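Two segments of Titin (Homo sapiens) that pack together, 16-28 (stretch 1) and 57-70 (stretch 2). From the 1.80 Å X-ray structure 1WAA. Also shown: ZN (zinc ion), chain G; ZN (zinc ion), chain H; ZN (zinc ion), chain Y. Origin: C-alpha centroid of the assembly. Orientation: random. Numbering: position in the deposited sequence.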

ATOM      1  N   GLU E  16     -22.513 -20.147  -1.560  1.00 28.76           N
ATOM      2  CA  GLU E  16     -23.197 -21.034  -0.615  1.00 30.33           C
ATOM      3  C   GLU E  16     -22.179 -21.952   0.076  1.00 29.96           C
ATOM      4  O   GLU E  16     -21.259 -22.486  -0.561  1.00 31.75           O
ATOM      5  CB  GLU E  16     -24.241 -21.902  -1.343  1.00 31.33           C
ATOM      6  CG  GLU E  16     -24.255 -21.748  -2.876  1.00 35.63           C
ATOM      7  CD  GLU E  16     -24.593 -23.085  -3.570  1.00 36.39           C
ATOM      8  OE2 GLU E  16     -25.571 -23.789  -3.197  1.00 41.45           O
ATOM      9  N   VAL E  17     -22.312 -22.054   1.406  1.00 27.75           N
ATOM     10  CA  VAL E  17     -21.431 -22.872   2.228  1.00 27.35           C
ATOM     11  C   VAL E  17     -22.296 -23.675   3.176  1.00 26.79           C
ATOM     12  O   VAL E  17     -23.439 -23.322   3.400  1.00 28.40           O
ATOM     13  CB  VAL E  17     -20.352 -22.041   3.044  1.00 26.97           C
ATOM     14  CG1 VAL E  17     -19.354 -21.319   2.110  1.00 26.97           C
ATOM     15  CG2 VAL E  17     -20.979 -21.081   4.048  1.00 24.29           C
ATOM     16  N   PHE E  18     -21.740 -24.750   3.719  1.00 26.50           N
ATOM     17  CA  PHE E  18     -22.372 -25.519   4.783  1.00 25.76           C
ATOM     18  C   PHE E  18     -21.994 -24.950   6.155  1.00 25.24           C
ATOM     19  O   PHE E  18     -21.004 -24.222   6.281  1.00 25.29           O
ATOM     20  CB  PHE E  18     -21.968 -26.988   4.670  1.00 26.44           C
ATOM     21  CG  PHE E  18     -22.534 -27.676   3.451  1.00 28.02           C
ATOM     22  CD1 PHE E  18     -21.713 -27.994   2.373  1.00 28.31           C
ATOM     23  CD2 PHE E  18     -23.896 -28.007   3.383  1.00 29.22           C
ATOM     24  CE1 PHE E  18     -22.237 -28.628   1.240  1.00 29.19           C
ATOM     25  CE2 PHE E  18     -24.428 -28.643   2.264  1.00 27.73           C
ATOM     26  CZ  PHE E  18     -23.600 -28.953   1.190  1.00 28.73           C
ATOM     27  N   VAL E  19     -22.791 -25.266   7.177  1.00 24.92           N
ATOM     28  CA  VAL E  19     -22.562 -24.752   8.519  1.00 24.50           C
ATOM     29  C   VAL E  19     -21.130 -25.041   8.987  1.00 24.54           C
ATOM     30  O   VAL E  19     -20.632 -26.160   8.857  1.00 24.05           O
ATOM     31  CB  VAL E  19     -23.615 -25.295   9.515  1.00 25.22           C
ATOM     32  CG1 VAL E  19     -23.171 -25.118  10.979  1.00 25.39           C
ATOM     33  CG2 VAL E  19     -24.973 -24.633   9.271  1.00 26.53           C
ATOM     34  N   GLY E  20     -20.468 -24.012   9.512  1.00 24.58           N
ATOM     35  CA  GLY E  20     -19.141 -24.154  10.090  1.00 24.60           C
ATOM     36  C   GLY E  20     -18.001 -23.926   9.113  1.00 24.69           C
ATOM     37  O   GLY E  20     -16.848 -23.835   9.521  1.00 25.46           O
ATOM     38  N   GLU E  21     -18.300 -23.838   7.824  1.00 25.03           N
ATOM     39  CA  GLU E  21     -17.244 -23.555   6.868  1.00 27.25           C
ATOM     40  C   GLU E  21     -17.110 -22.071   6.547  1.00 26.59           C
ATOM     41  O   GLU E  21     -17.887 -21.245   7.040  1.00 25.90           O
ATOM     42  CB  GLU E  21     -17.338 -24.422   5.610  1.00 28.66           C
ATOM     43  CG  GLU E  21     -18.684 -24.635   4.971  1.00 31.56           C
ATOM     44  CD  GLU E  21     -18.683 -25.846   4.017  1.00 29.76           C
ATOM     45  OE1 GLU E  21     -18.951 -25.657   2.803  1.00 37.02           O
ATOM     46  OE2 GLU E  21     -18.392 -26.973   4.457  1.00 37.67           O
ATOM     47  N   THR E  22     -16.113 -21.725   5.745  1.00 26.54           N
ATOM     48  CA  THR E  22     -15.900 -20.320   5.480  1.00 26.23           C
ATOM     49  C   THR E  22     -16.332 -19.930   4.089  1.00 26.84           C
ATOM     50  O   THR E  22     -16.244 -20.722   3.149  1.00 27.86           O
ATOM     51  CB  THR E  22     -14.455 -19.842   5.830  1.00 27.96           C
ATOM     52  OG1 THR E  22     -13.762 -19.391   4.660  1.00 32.91           O
ATOM     53  CG2 THR E  22     -13.663 -20.929   6.507  1.00 20.89           C
ATOM     54  N   ALA E  23     -16.823 -18.708   3.982  1.00 25.27           N
ATOM     55  CA  ALA E  23     -17.300 -18.158   2.738  1.00 25.53           C
ATOM     56  C   ALA E  23     -16.405 -16.967   2.422  1.00 25.72           C
ATOM     57  O   ALA E  23     -16.010 -16.241   3.327  1.00 25.89           O
ATOM     58  CB  ALA E  23     -18.775 -17.720   2.892  1.00 25.78           C
ATOM     59  N   HIS E  24     -16.063 -16.799   1.151  1.00 26.98           N
ATOM     60  CA  HIS E  24     -15.217 -15.701   0.702  1.00 28.15           C
ATOM     61  C   HIS E  24     -16.018 -14.962  -0.332  1.00 29.49           C
ATOM     62  O   HIS E  24     -16.613 -15.587  -1.203  1.00 30.17           O
ATOM     63  CB  HIS E  24     -13.952 -16.235   0.025  1.00 29.06           C
ATOM     64  CG  HIS E  24     -13.182 -17.209   0.870  1.00 32.72           C
ATOM     65  ND1 HIS E  24     -13.259 -18.574   0.697  1.00 35.43           N
ATOM     66  CD2 HIS E  24     -12.303 -17.011   1.884  1.00 36.04           C
ATOM     67  CE1 HIS E  24     -12.479 -19.177   1.584  1.00 37.74           C
ATOM     68  NE2 HIS E  24     -11.888 -18.251   2.319  1.00 35.44           N
ATOM     69  N   PHE E  25     -16.076 -13.637  -0.205  1.00 29.18           N
ATOM     70  CA  PHE E  25     -16.715 -12.786  -1.206  1.00 27.61           C
ATOM     71  C   PHE E  25     -15.634 -11.901  -1.834  1.00 29.11           C
ATOM     72  O   PHE E  25     -14.600 -11.572  -1.193  1.00 27.07           O
ATOM     73  CB  PHE E  25     -17.772 -11.915  -0.562  1.00 26.98           C
ATOM     74  CG  PHE E  25     -19.004 -12.667  -0.174  1.00 29.65           C
ATOM     75  CD1 PHE E  25     -20.067 -12.771  -1.055  1.00 31.93           C
ATOM     76  CD2 PHE E  25     -19.093 -13.306   1.066  1.00 29.62           C
ATOM     77  CE1 PHE E  25     -21.235 -13.475  -0.699  1.00 30.10           C
ATOM     78  CE2 PHE E  25     -20.243 -14.022   1.411  1.00 28.50           C
ATOM     79  CZ  PHE E  25     -21.307 -14.096   0.523  1.00 26.81           C
ATOM     80  N   GLU E  26     -15.897 -11.498  -3.070  1.00 28.31           N
ATOM     81  CA  GLU E  26     -14.885 -10.840  -3.871  1.00 28.65           C
ATOM     82  C   GLU E  26     -15.556  -9.800  -4.767  1.00 27.97           C
ATOM     83  O   GLU E  26     -16.513 -10.106  -5.476  1.00 26.01           O
ATOM     84  CB  GLU E  26     -14.208 -11.921  -4.715  1.00 29.19           C
ATOM     85  CG  GLU E  26     -13.156 -11.407  -5.650  1.00 33.60           C
ATOM     86  CD  GLU E  26     -12.606 -12.470  -6.558  1.00 32.72           C
ATOM     87  OE1 GLU E  26     -11.486 -12.292  -7.062  1.00 39.78           O
ATOM     88  OE2 GLU E  26     -13.275 -13.482  -6.779  1.00 36.51           O
ATOM     89  N   ILE E  27     -15.061  -8.566  -4.733  1.00 26.36           N
ATOM     90  CA  ILE E  27     -15.546  -7.545  -5.682  1.00 24.82           C
ATOM     91  C   ILE E  27     -14.382  -6.756  -6.239  1.00 25.22           C
ATOM     92  O   ILE E  27     -13.406  -6.499  -5.527  1.00 25.83           O
ATOM     93  CB  ILE E  27     -16.593  -6.613  -5.038  1.00 24.35           C
ATOM     94  CG1 ILE E  27     -17.150  -5.604  -6.048  1.00 24.22           C
ATOM     95  CG2 ILE E  27     -16.020  -5.887  -3.865  1.00 28.81           C
ATOM     96  CD1 ILE E  27     -18.301  -4.818  -5.505  1.00 26.34           C
ATOM     97  N   GLU E  28     -14.472  -6.371  -7.511  1.00 25.25           N
ATOM     98  CA  GLU E  28     -13.409  -5.593  -8.141  1.00 25.67           C
ATOM     99  C   GLU E  28     -13.924  -4.225  -8.570  1.00 25.50           C
ATOM    100  O   GLU E  28     -14.956  -4.117  -9.244  1.00 26.94           O
ATOM    101  CB  GLU E  28     -12.855  -6.343  -9.350  1.00 27.45           C
ATOM    102  CG  GLU E  28     -11.501  -5.832  -9.812  1.00 32.76           C
ATOM    103  CD  GLU E  28     -10.977  -6.649 -10.978  1.00 44.35           C
ATOM    104  OE1 GLU E  28     -10.950  -6.119 -12.118  1.00 47.13           O
ATOM    105  OE2 GLU E  28     -10.627  -7.834 -10.757  1.00 46.55           O
ATOM    106  N   GLY E  57      -5.299  -3.267  -4.101  1.00 22.96           N
ATOM    107  CA  GLY E  57      -5.513  -2.606  -5.403  1.00 25.47           C
ATOM    108  C   GLY E  57      -7.005  -2.450  -5.657  1.00 25.00           C
ATOM    109  O   GLY E  57      -7.723  -1.945  -4.795  1.00 27.67           O
ATOM    110  N   LYS E  58      -7.465  -2.920  -6.813  1.00 24.39           N
ATOM    111  CA  LYS E  58      -8.882  -2.866  -7.203  1.00 24.64           C
ATOM    112  C   LYS E  58      -9.771  -3.899  -6.516  1.00 24.60           C
ATOM    113  O   LYS E  58     -11.017  -3.832  -6.579  1.00 24.50           O
ATOM    114  CB  LYS E  58      -9.013  -3.031  -8.729  1.00 24.44           C
ATOM    115  CG  LYS E  58      -8.333  -1.944  -9.501  1.00 23.05           C
ATOM    116  CD  LYS E  58      -8.772  -1.900 -10.929  1.00 26.39           C
ATOM    117  CE  LYS E  58      -8.163  -3.004 -11.742  1.00 35.63           C
ATOM    118  NZ  LYS E  58      -8.429  -2.737 -13.192  1.00 45.02           N
ATOM    119  N   LYS E  59      -9.120  -4.845  -5.852  1.00 24.69           N
ATOM    120  CA  LYS E  59      -9.772  -5.971  -5.208  1.00 26.01           C
ATOM    121  C   LYS E  59     -10.175  -5.736  -3.749  1.00 28.13           C
ATOM    122  O   LYS E  59      -9.394  -5.231  -2.941  1.00 28.63           O
ATOM    123  CB  LYS E  59      -8.843  -7.185  -5.266  1.00 26.79           C
ATOM    124  CG  LYS E  59      -9.181  -8.098  -6.400  1.00 35.15           C
ATOM    125  CD  LYS E  59     -10.522  -8.775  -6.167  1.00 34.55           C
ATOM    126  CE  LYS E  59     -11.229  -8.911  -7.500  1.00 38.43           C
ATOM    127  NZ  LYS E  59     -10.385  -9.509  -8.593  1.00 32.60           N
ATOM    128  N   HIS E  60     -11.412  -6.102  -3.426  1.00 27.96           N
ATOM    129  CA  HIS E  60     -11.893  -6.095  -2.061  1.00 26.18           C
ATOM    130  C   HIS E  60     -12.444  -7.468  -1.720  1.00 26.37           C
ATOM    131  O   HIS E  60     -13.222  -8.029  -2.476  1.00 26.18           O
ATOM    132  CB  HIS E  60     -12.972  -5.073  -1.913  1.00 26.40           C
ATOM    133  CG  HIS E  60     -12.462  -3.679  -1.841  1.00 26.45           C
ATOM    134  ND1 HIS E  60     -12.100  -2.964  -2.963  1.00 32.66           N
ATOM    135  CD2 HIS E  60     -12.245  -2.866  -0.785  1.00 22.61           C
ATOM    136  CE1 HIS E  60     -11.700  -1.760  -2.599  1.00 27.30           C
ATOM    137  NE2 HIS E  60     -11.792  -1.674  -1.287  1.00 30.82           N
ATOM    138  N   ILE E  61     -12.011  -8.013  -0.591  1.00 25.63           N
ATOM    139  CA  ILE E  61     -12.398  -9.361  -0.206  1.00 25.22           C
ATOM    140  C   ILE E  61     -12.975  -9.388   1.188  1.00 25.57           C
ATOM    141  O   ILE E  61     -12.518  -8.652   2.058  1.00 25.53           O
ATOM    142  CB  ILE E  61     -11.183 -10.294  -0.350  1.00 25.61           C
ATOM    143  CG1 ILE E  61     -10.854 -10.489  -1.837  1.00 23.05           C
ATOM    144  CG2 ILE E  61     -11.384 -11.657   0.392  1.00 23.64           C
ATOM    145  CD1 ILE E  61      -9.400 -10.736  -2.115  1.00 24.95           C
ATOM    146  N   LEU E  62     -13.978 -10.238   1.400  1.00 25.28           N
ATOM    147  CA  LEU E  62     -14.513 -10.464   2.730  1.00 24.30           C
ATOM    148  C   LEU E  62     -14.444 -11.957   2.995  1.00 25.44           C
ATOM    149  O   LEU E  62     -14.941 -12.744   2.174  1.00 25.00           O
ATOM    150  CB  LEU E  62     -15.977 -10.044   2.793  1.00 26.56           C
ATOM    151  CG  LEU E  62     -16.689 -10.380   4.107  1.00 24.70           C
ATOM    152  CD1 LEU E  62     -16.119  -9.564   5.254  1.00 22.09           C
ATOM    153  CD2 LEU E  62     -18.150 -10.128   3.978  1.00 23.63           C
ATOM    154  N   ILE E  63     -13.802 -12.334   4.099  1.00 22.43           N
ATOM    155  CA  ILE E  63     -13.757 -13.734   4.550  1.00 23.17           C
ATOM    156  C   ILE E  63     -14.545 -13.914   5.856  1.00 24.36           C
ATOM    157  O   ILE E  63     -14.305 -13.200   6.827  1.00 24.67           O
ATOM    158  CB  ILE E  63     -12.318 -14.274   4.756  1.00 20.90           C
ATOM    159  CG1 ILE E  63     -11.402 -13.874   3.597  1.00 18.69           C
ATOM    160  CG2 ILE E  63     -12.366 -15.815   4.889  1.00 23.51           C
ATOM    161  CD1 ILE E  63      -9.929 -14.213   3.817  1.00 22.06           C
ATOM    162  N   LEU E  64     -15.482 -14.854   5.850  1.00 24.05           N
ATOM    163  CA  LEU E  64     -16.287 -15.159   7.031  1.00 23.85           C
ATOM    164  C   LEU E  64     -16.090 -16.637   7.361  1.00 24.31           C
ATOM    165  O   LEU E  64     -16.456 -17.522   6.585  1.00 24.74           O
ATOM    166  CB  LEU E  64     -17.766 -14.846   6.773  1.00 24.08           C
ATOM    167  CG  LEU E  64     -18.166 -13.465   6.213  1.00 26.74           C
ATOM    168  CD1 LEU E  64     -19.623 -13.465   5.728  1.00 24.69           C
ATOM    169  CD2 LEU E  64     -17.943 -12.340   7.236  1.00 25.57           C
ATOM    170  N   HIS E  65     -15.459 -16.879   8.498  1.00 23.98           N
ATOM    171  CA  HIS E  65     -15.120 -18.203   8.958  1.00 23.10           C
ATOM    172  C   HIS E  65     -16.228 -18.718   9.824  1.00 25.67           C
ATOM    173  O   HIS E  65     -16.977 -17.933  10.426  1.00 26.34           O
ATOM    174  CB  HIS E  65     -13.867 -18.125   9.806  1.00 23.25           C
ATOM    175  CG  HIS E  65     -12.622 -17.888   9.019  1.00 25.05           C
ATOM    176  ND1 HIS E  65     -12.043 -18.864   8.238  1.00 28.93           N
ATOM    177  CD2 HIS E  65     -11.831 -16.797   8.906  1.00 24.91           C
ATOM    178  CE1 HIS E  65     -10.955 -18.383   7.672  1.00 26.65           C
ATOM    179  NE2 HIS E  65     -10.799 -17.134   8.070  1.00 28.73           N
ATOM    180  N   ASN E  66     -16.305 -20.049   9.914  1.00 25.16           N
ATOM    181  CA  ASN E  66     -17.233 -20.706  10.809  1.00 27.33           C
ATOM    182  C   ASN E  66     -18.653 -20.130  10.663  1.00 27.42           C
ATOM    183  O   ASN E  66     -19.285 -19.707  11.640  1.00 26.65           O
ATOM    184  CB  ASN E  66     -16.682 -20.633  12.237  1.00 27.32           C
ATOM    185  CG  ASN E  66     -17.149 -21.776  13.101  1.00 33.32           C
ATOM    186  OD1 ASN E  66     -18.309 -21.828  13.487  1.00 35.00           O
ATOM    187  ND2 ASN E  66     -16.237 -22.708  13.418  1.00 38.73           N
ATOM    188  N   CYS E  67     -19.134 -20.113   9.413  1.00 27.90           N
ATOM    189  CA  CYS E  67     -20.478 -19.630   9.094  1.00 27.99           C
ATOM    190  C   CYS E  67     -21.575 -20.401   9.819  1.00 29.40           C
ATOM    191  O   CYS E  67     -21.469 -21.616  10.053  1.00 29.32           O
ATOM    192  CB  CYS E  67     -20.724 -19.670   7.601  1.00 26.42           C
ATOM    193  SG  CYS E  67     -19.790 -18.393   6.734  1.00 27.54           S
ATOM    194  N   GLN E  68     -22.626 -19.673  10.167  1.00 29.95           N
ATOM    195  CA  GLN E  68     -23.757 -20.250  10.886  1.00 30.73           C
ATOM    196  C   GLN E  68     -25.050 -19.987  10.094  1.00 31.30           C
ATOM    197  O   GLN E  68     -25.147 -18.997   9.352  1.00 29.66           O
ATOM    198  CB  GLN E  68     -23.830 -19.637  12.287  1.00 30.94           C
ATOM    199  CG  GLN E  68     -22.615 -19.986  13.175  1.00 32.26           C
ATOM    200  CD  GLN E  68     -22.398 -21.498  13.337  1.00 32.65           C
ATOM    201  OE1 GLN E  68     -21.318 -22.013  13.007  1.00 33.95           O
ATOM    202  NE2 GLN E  68     -23.391 -22.221  13.826  1.00 24.96           N
ATOM    203  N   LEU E  69     -26.027 -20.891  10.266  1.00 31.33           N
ATOM    204  CA  LEU E  69     -27.316 -20.813   9.539  1.00 31.76           C
ATOM    205  C   LEU E  69     -27.940 -19.419   9.683  1.00 32.42           C
ATOM    206  O   LEU E  69     -28.467 -18.867   8.718  1.00 33.38           O
ATOM    207  CB  LEU E  69     -28.302 -21.869  10.019  1.00 30.96           C
ATOM    208  N   GLY E  70     -27.847 -18.856  10.880  1.00 31.99           N
ATOM    209  CA  GLY E  70     -28.338 -17.503  11.150  1.00 31.40           C
ATOM    210  C   GLY E  70     -27.706 -16.403  10.275  1.00 32.08           C
ATOM    211  O   GLY E  70     -28.257 -15.306  10.169  1.00 32.61           O
TER
HETATM  212 ZN    ZN G1090     -13.764 -19.548  -0.804  1.00 37.32          ZN
HETATM  213 ZN    ZN H1091     -11.591 -13.124  -8.711  1.00 24.67          ZN
HETATM  214 ZN    ZN Y1089      -8.962 -16.125   7.811  1.00 26.62          ZN
HETATM  215  O   HOH W   1     -14.863 -22.207   8.964  1.00 22.79           O
HETATM  216  O   HOH W   2     -16.194 -19.498  -0.826  1.00 14.66           O
HETATM  217  O   HOH W   3     -12.506 -11.857 -10.239  1.00 20.98           O
HETATM  218  O   HOH W   4      -7.550 -16.811   9.371  1.00 26.33           O

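The apolar centre of the contact lies on the sheet face that carries Ala23, Phe25, Leu62 and Leu64. Phe25 and Leu62 sit opposite each other as a hydrogen-bonded pair, with Phe25 CB 4.2 Å from Leu62 CB, and the Phe25 ring extends far enough to bring its CE2 within 4.4 Å of Leu64 CD1. These hydrocarbon side chains are buried and ask for no polar partner. At Ala23 the small methyl leaves the sulfur of Cys67 close by, CB to SG 4.0 Å, while Val17 CG2 approaches Cys67 CB at 3.8 Å; Cys67 thus touches residues from both strands of stretch 1, its CB meeting Val17 and its SG meeting Ala23.

The backbones beneath form an antiparallel ladder. Ala23 N donates to Leu64 O and Leu64 N to Ala23 O, both at 2.9 Å; Phe25 N to Leu62 O (2.8 Å) and Leu62 N to Phe25 O (3.0 Å) repeat the pattern, as do Ile27 N to His60 O (3.0 Å) and His60 N to Ile27 O (2.9 Å). Paired this way, main-chain polar groups can be buried at little cost.

Beyond the strand, Cys67 N donates to Glu21 O (2.9 Å) and Gly20 N to Cys67 O (2.7 Å). Gly20 lies in a type II turn, where its positive phi of 91° suits glycine: a CB would jam against the preceding carbonyl. A water bridges the loops, donating to Gly20 O (2.6 Å) and accepting from Asn66 N (2.8 Å).

The other sheet face is charged at one end. Lys59, long and flexible, brings NZ to 2.7 Å from Glu28 OE2 in a salt bridge, and makes a weak hydrogen bond from NZ to Glu26 OE1 at 3.4 Å. Glu26 OE1 also binds a zinc ion at 1.9 Å; His24 ND1 binds another at 1.9 Å.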